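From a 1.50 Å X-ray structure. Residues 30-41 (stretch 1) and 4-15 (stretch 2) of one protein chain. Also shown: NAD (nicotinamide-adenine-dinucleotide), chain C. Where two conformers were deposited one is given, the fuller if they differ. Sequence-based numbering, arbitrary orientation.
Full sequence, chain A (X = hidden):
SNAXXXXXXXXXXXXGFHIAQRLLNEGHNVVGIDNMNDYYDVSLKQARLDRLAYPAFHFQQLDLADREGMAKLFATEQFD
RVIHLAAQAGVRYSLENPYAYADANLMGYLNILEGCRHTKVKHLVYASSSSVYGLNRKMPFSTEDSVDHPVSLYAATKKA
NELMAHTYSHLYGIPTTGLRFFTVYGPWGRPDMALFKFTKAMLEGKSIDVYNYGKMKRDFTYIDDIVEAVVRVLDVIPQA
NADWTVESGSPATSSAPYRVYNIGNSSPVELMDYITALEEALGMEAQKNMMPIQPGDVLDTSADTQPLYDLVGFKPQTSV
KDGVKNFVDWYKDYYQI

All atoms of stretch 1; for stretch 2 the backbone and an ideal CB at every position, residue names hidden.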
# COMPACT_ATOMS: atom_id res chain seq x y z
N VAL A 30 -0.74 -0.58 -30.08
CA VAL A 30 -1.28 -0.73 -28.74
C VAL A 30 -1.67 -2.15 -28.46
O VAL A 30 -2.31 -2.79 -29.29
CB VAL A 30 -2.56 0.14 -28.59
CG1 VAL A 30 -3.19 -0.06 -27.22
CG2 VAL A 30 -2.23 1.59 -28.83
N VAL A 31 -1.27 -2.65 -27.30
CA VAL A 31 -1.76 -3.91 -26.80
C VAL A 31 -2.64 -3.54 -25.60
O VAL A 31 -2.19 -2.82 -24.69
CB VAL A 31 -0.65 -4.87 -26.35
CG1 VAL A 31 -1.24 -6.12 -25.73
CG2 VAL A 31 0.26 -5.19 -27.55
N GLY A 32 -3.86 -4.02 -25.62
CA GLY A 32 -4.82 -3.81 -24.53
C GLY A 32 -5.01 -5.11 -23.80
O GLY A 32 -5.07 -6.18 -24.42
N ILE A 33 -5.05 -5.06 -22.46
CA ILE A 33 -5.39 -6.22 -21.67
C ILE A 33 -6.53 -5.88 -20.71
O ILE A 33 -6.68 -4.72 -20.31
CB ILE A 33 -4.19 -6.82 -20.91
CG1 ILE A 33 -3.66 -5.89 -19.82
CG2 ILE A 33 -3.08 -7.18 -21.89
CD1 ILE A 33 -2.64 -6.54 -18.90
N ASP A 34 -7.34 -6.89 -20.36
CA ASP A 34 -8.43 -6.73 -19.44
C ASP A 34 -8.86 -8.14 -19.07
O ASP A 34 -8.75 -9.03 -19.90
CB ASP A 34 -9.55 -5.96 -20.13
CG ASP A 34 -10.50 -5.31 -19.16
OD1 ASP A 34 -11.22 -6.04 -18.43
OD2 ASP A 34 -10.52 -4.04 -19.14
N ASN A 35 -9.35 -8.33 -17.86
CA ASN A 35 -9.87 -9.65 -17.49
C ASN A 35 -11.37 -9.81 -17.72
O ASN A 35 -11.92 -10.87 -17.41
CB ASN A 35 -9.47 -10.03 -16.07
CG ASN A 35 -10.20 -9.26 -14.99
OD1 ASN A 35 -10.96 -8.33 -15.27
ND2 ASN A 35 -9.99 -9.66 -13.74
N MSE A 36 -12.02 -8.76 -18.25
CA MSE A 36 -13.45 -8.80 -18.59
C MSE A 36 -14.27 -9.20 -17.39
O MSE A 36 -15.22 -9.97 -17.52
CB MSE A 36 -13.70 -9.74 -19.78
CG MSE A 36 -12.79 -9.45 -20.97
SE MSE A 36 -13.01 -7.62 -21.65
CE MSE A 36 -14.72 -7.81 -22.58
N ASN A 37 -13.93 -8.70 -16.21
CA ASN A 37 -14.68 -9.11 -15.01
C ASN A 37 -16.09 -8.54 -15.04
O ASN A 37 -16.38 -7.59 -15.77
CB ASN A 37 -13.95 -8.77 -13.71
CG ASN A 37 -13.95 -7.28 -13.38
OD1 ASN A 37 -15.00 -6.64 -13.38
ND2 ASN A 37 -12.78 -6.73 -13.07
N ASP A 38 -16.97 -9.14 -14.24
CA ASP A 38 -18.36 -8.73 -14.22
C ASP A 38 -18.76 -7.72 -13.15
O ASP A 38 -19.93 -7.68 -12.75
CB ASP A 38 -19.29 -9.98 -14.20
CG ASP A 38 -19.18 -10.80 -12.94
OD1 ASP A 38 -18.44 -10.42 -12.00
OD2 ASP A 38 -19.87 -11.86 -12.89
N TYR A 39 -17.83 -6.88 -12.69
CA TYR A 39 -18.17 -5.85 -11.70
C TYR A 39 -19.35 -5.02 -12.23
O TYR A 39 -20.22 -4.59 -11.46
CB TYR A 39 -16.96 -4.98 -11.35
CG TYR A 39 -17.34 -3.77 -10.52
CD1 TYR A 39 -17.62 -3.88 -9.16
CD2 TYR A 39 -17.45 -2.52 -11.11
CE1 TYR A 39 -17.98 -2.77 -8.41
CE2 TYR A 39 -17.81 -1.40 -10.38
CZ TYR A 39 -18.08 -1.53 -9.03
OH TYR A 39 -18.43 -0.41 -8.30
N TYR A 40 -19.37 -4.82 -13.54
CA TYR A 40 -20.53 -4.20 -14.21
C TYR A 40 -20.63 -4.93 -15.54
O TYR A 40 -19.74 -5.72 -15.88
CB TYR A 40 -20.47 -2.66 -14.34
CG TYR A 40 -19.33 -2.08 -15.16
CD1 TYR A 40 -19.37 -2.11 -16.55
CD2 TYR A 40 -18.26 -1.47 -14.55
CE1 TYR A 40 -18.34 -1.56 -17.31
CE2 TYR A 40 -17.23 -0.92 -15.30
CZ TYR A 40 -17.28 -0.97 -16.69
OH TYR A 40 -16.24 -0.41 -17.43
N ASP A 41 -21.69 -4.64 -16.29
CA ASP A 41 -22.05 -5.35 -17.53
C ASP A 41 -20.89 -5.66 -18.48
O ASP A 41 -20.30 -4.75 -19.10
CB ASP A 41 -23.12 -4.54 -18.28
CG ASP A 41 -23.88 -5.35 -19.30
OD1 ASP A 41 -23.45 -6.48 -19.65
OD2 ASP A 41 -24.94 -4.86 -19.75
N UNK A 4 5.89 3.36 -31.98
CA UNK A 4 5.97 3.11 -30.55
C UNK A 4 4.92 2.09 -30.20
O UNK A 4 3.86 2.05 -30.83
CB UNK A 4 5.79 4.39 -29.74
N UNK A 5 5.20 1.26 -29.19
CA UNK A 5 4.23 0.29 -28.70
C UNK A 5 3.87 0.60 -27.23
O UNK A 5 4.74 0.69 -26.35
CB UNK A 5 4.78 -1.13 -28.84
N UNK A 6 2.58 0.75 -26.98
CA UNK A 6 2.06 1.01 -25.67
C UNK A 6 1.24 -0.18 -25.16
O UNK A 6 0.49 -0.80 -25.91
CB UNK A 6 1.21 2.28 -25.69
N UNK A 7 1.37 -0.45 -23.87
CA UNK A 7 0.46 -1.35 -23.18
C UNK A 7 -0.60 -0.48 -22.49
O UNK A 7 -0.23 0.45 -21.76
CB UNK A 7 1.20 -2.24 -22.18
N UNK A 8 -1.87 -0.79 -22.71
CA UNK A 8 -2.96 -0.14 -21.98
C UNK A 8 -3.65 -1.24 -21.18
O UNK A 8 -4.29 -2.12 -21.76
CB UNK A 8 -3.93 0.58 -22.92
N UNK A 9 -3.56 -1.19 -19.86
CA UNK A 9 -4.27 -2.16 -19.04
C UNK A 9 -5.64 -1.61 -18.72
O UNK A 9 -5.84 -0.39 -18.70
CB UNK A 9 -3.50 -2.48 -17.76
N UNK A 10 -6.61 -2.49 -18.55
CA UNK A 10 -7.98 -2.04 -18.31
C UNK A 10 -8.56 -1.48 -19.59
O UNK A 10 -9.46 -0.64 -19.56
CB UNK A 10 -8.03 -0.99 -17.20
N UNK A 11 -8.08 -1.97 -20.74
CA UNK A 11 -8.46 -1.44 -22.05
C UNK A 11 -9.91 -1.62 -22.45
O UNK A 11 -10.38 -0.90 -23.33
CB UNK A 11 -7.59 -2.09 -23.12
N UNK A 12 -10.62 -2.55 -21.81
CA UNK A 12 -12.07 -2.72 -22.07
C UNK A 12 -12.91 -1.87 -21.13
O UNK A 12 -14.15 -1.85 -21.27
CB UNK A 12 -12.47 -4.19 -21.93
N UNK A 13 -12.24 -1.21 -20.19
CA UNK A 13 -12.90 -0.32 -19.25
C UNK A 13 -13.05 1.07 -19.80
O UNK A 13 -12.63 1.36 -20.88
CB UNK A 13 -12.13 -0.27 -17.93
N UNK A 14 -13.69 1.94 -19.02
CA UNK A 14 -13.99 3.29 -19.44
C UNK A 14 -12.80 4.12 -19.87
O UNK A 14 -12.67 4.50 -21.03
CB UNK A 14 -14.71 4.02 -18.30
N UNK A 15 -11.91 4.40 -18.93
CA UNK A 15 -10.79 5.27 -19.24
C UNK A 15 -9.83 4.57 -20.22
O UNK A 15 -9.40 5.17 -21.18
CB UNK A 15 -10.06 5.67 -17.96
PA NAD C . -13.42 0.49 -15.25
O1A NAD C . -14.37 0.90 -16.31
O2A NAD C . -13.85 -0.48 -14.17
O5B NAD C . -12.09 -0.06 -15.98
C5B NAD C . -11.09 -0.85 -15.35
C4B NAD C . -10.91 -2.11 -16.18
O4B NAD C . -9.93 -2.88 -15.45
C3B NAD C . -12.17 -2.95 -16.30
O3B NAD C . -12.63 -3.14 -17.65
C2B NAD C . -11.78 -4.25 -15.61
O2B NAD C . -12.34 -5.42 -16.24
C1B NAD C . -10.26 -4.24 -15.59
N9A NAD C . -9.68 -5.02 -14.48
C8A NAD C . -9.99 -4.94 -13.17
N7A NAD C . -9.28 -5.81 -12.46
C5A NAD C . -8.48 -6.46 -13.32
C6A NAD C . -7.49 -7.56 -13.21
N6A NAD C . -7.19 -8.12 -12.05
N1A NAD C . -6.91 -7.94 -14.34
C2A NAD C . -7.19 -7.41 -15.54
N3A NAD C . -8.10 -6.43 -15.72
C4A NAD C . -8.75 -5.94 -14.64
O3 NAD C . -12.87 1.76 -14.43
PN NAD C . -12.23 3.13 -14.98
O1N NAD C . -11.93 3.09 -16.42
O2N NAD C . -13.08 4.22 -14.34
O5D NAD C . -10.87 3.09 -14.14
C5D NAD C . -9.56 3.15 -14.70
C4D NAD C . -8.61 3.47 -13.55
O4D NAD C . -8.82 4.83 -13.12
C3D NAD C . -8.72 2.62 -12.29
O3D NAD C . -7.39 2.38 -11.81
C2D NAD C . -9.42 3.51 -11.29
O2D NAD C . -9.05 3.24 -9.92
C1D NAD C . -8.99 4.89 -11.71
N1N NAD C . -9.99 5.93 -11.38
C2N NAD C . -11.08 6.16 -12.14
C3N NAD C . -12.01 7.16 -11.79
C7N NAD C . -13.28 7.47 -12.60
O7N NAD C . -13.95 8.48 -12.31
N7N NAD C . -13.74 6.69 -13.59
C4N NAD C . -11.81 7.88 -10.64
C5N NAD C . -10.69 7.63 -9.87
C6N NAD C . -9.79 6.63 -10.24

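Position 4 has nothing of stretch 1 within 5.5 Å of its ideal CB, so no preference is set; the deposited residue is Met4, a selenomethionine. Position 5 points sideways, again with no neighbour near its CB, and a long chain could reach the Val31 side chain from here. Lys5 brings CD to 4.3 Å from Val31 CG2.

Positions 6 to 9 pair in parallel with Val30 to Ile33 (for example, the CA of position 6 is 4.9 Å from Val30 CA); because the backbone is extended, successive side chains fall on alternate faces, 6 and 8 with Val30, 7 and 9 with Val31 and Ile33. At position 6 the backbone O accepts a hydrogen bond from Val31 N (2.9 Å, 167°). The ideal CB lies 4.7 Å from Val30 CG2, and many apolar groups would suit. Phe6 is deposited, and the end of its side chain leads away from stretch 1.

Position 7 faces the methyl groups of Val31 and Ile33; a branched aliphatic chain would suit. Leu7 places CD1 4.1 Å from Ile33 CG2 and 4.4 Å from Val31 CG1. At position 8 the ideal CB is 4.4 Å from Val30 CG1. A compact apolar residue fits, and Val8 brings CG2 to 3.8 Å from Val30 CG1. Its N donates to Val31 O (2.9 Å), and its O accepts from Ile33 N (3.1 Å).

At position 9 the ideal CB is 4.0 Å from Ile33 CG1, so a small or beta-branched residue is plausible. Thr9 sets CG2 3.8 Å from Ile33 CD1, while its OG1 is hydrogen-bonded elsewhere in the structure.

Position 10 has phi/psi 73/28, which favours glycine, and its ideal CB would be crowded by NAD O4B at 3.2 Å. Gly10 is deposited; its N makes a weak hydrogen bond to Ile33 O (2.8 Å, 124°).

The ideal CB at position 11 is 3.5 Å from Gly32 CA, arguing for a small residue. Ala11 fits, and its N donates to Ile33 O (3.1 Å). Position 12 points toward stretch 1, its ideal CB 3.4 Å from Asp34 OD2 and 3.5 Å from Met36 SE, leaving little room for growth in that direction. Ala12 packs there, and its N donates to Asp34 OD2 (3.1 Å).

At position 13 a CB would lie 1.9 Å from NAD O5B, a clash that calls for glycine. Gly13 closes the type I turn, its N bonding to Gly10 O (2.9 Å).

Position 14 has its ideal CB 4.8 Å from Tyr40 OH, which admits large residues; Phe14 turns its ring end away, while its N donates to NAD O1A (3.0 Å). Position 15 is out of reach; Ile15 N donates to NAD O1N (2.8 Å).

Stretch 2 (4-15) MKFLVTGAAGFI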
# COMPACT_ATOMS: atom_id res chain seq x y z
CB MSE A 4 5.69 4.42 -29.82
CG MSE A 4 6.23 4.47 -28.39
SE MSE A 4 6.25 6.33 -27.66
CE MSE A 4 7.55 7.14 -28.89
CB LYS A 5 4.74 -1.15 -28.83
CG LYS A 5 3.65 -2.19 -28.60
CD LYS A 5 4.17 -3.61 -28.52
CE LYS A 5 4.58 -4.16 -29.87
NZ LYS A 5 5.18 -5.53 -29.74
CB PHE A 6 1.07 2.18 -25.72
CG PHE A 6 1.66 3.52 -26.03
CD1 PHE A 6 1.96 3.88 -27.31
CD2 PHE A 6 1.80 4.47 -25.02
CE1 PHE A 6 2.48 5.13 -27.60
CE2 PHE A 6 2.29 5.73 -25.31
CZ PHE A 6 2.66 6.04 -26.60
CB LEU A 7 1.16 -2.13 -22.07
CG LEU A 7 0.30 -2.99 -21.15
CD1 LEU A 7 -0.51 -4.02 -21.96
CD2 LEU A 7 1.14 -3.67 -20.08
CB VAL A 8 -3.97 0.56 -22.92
CG1 VAL A 8 -5.14 1.15 -22.13
CG2 VAL A 8 -3.29 1.61 -23.76
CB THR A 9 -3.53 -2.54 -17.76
OG1 THR A 9 -3.66 -1.51 -16.79
CG2 THR A 9 -2.07 -2.83 -18.07
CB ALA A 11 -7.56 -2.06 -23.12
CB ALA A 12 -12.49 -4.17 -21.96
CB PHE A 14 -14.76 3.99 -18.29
CG PHE A 14 -15.06 5.46 -18.49
CD1 PHE A 14 -15.31 6.01 -19.73
CD2 PHE A 14 -15.21 6.27 -17.36
CE1 PHE A 14 -15.65 7.36 -19.85
CE2 PHE A 14 -15.54 7.61 -17.48
CZ PHE A 14 -15.75 8.15 -18.72
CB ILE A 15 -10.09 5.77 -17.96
CG1 ILE A 15 -11.11 6.52 -17.10
CG2 ILE A 15 -8.92 6.67 -18.31
CD1 ILE A 15 -10.55 7.01 -15.80
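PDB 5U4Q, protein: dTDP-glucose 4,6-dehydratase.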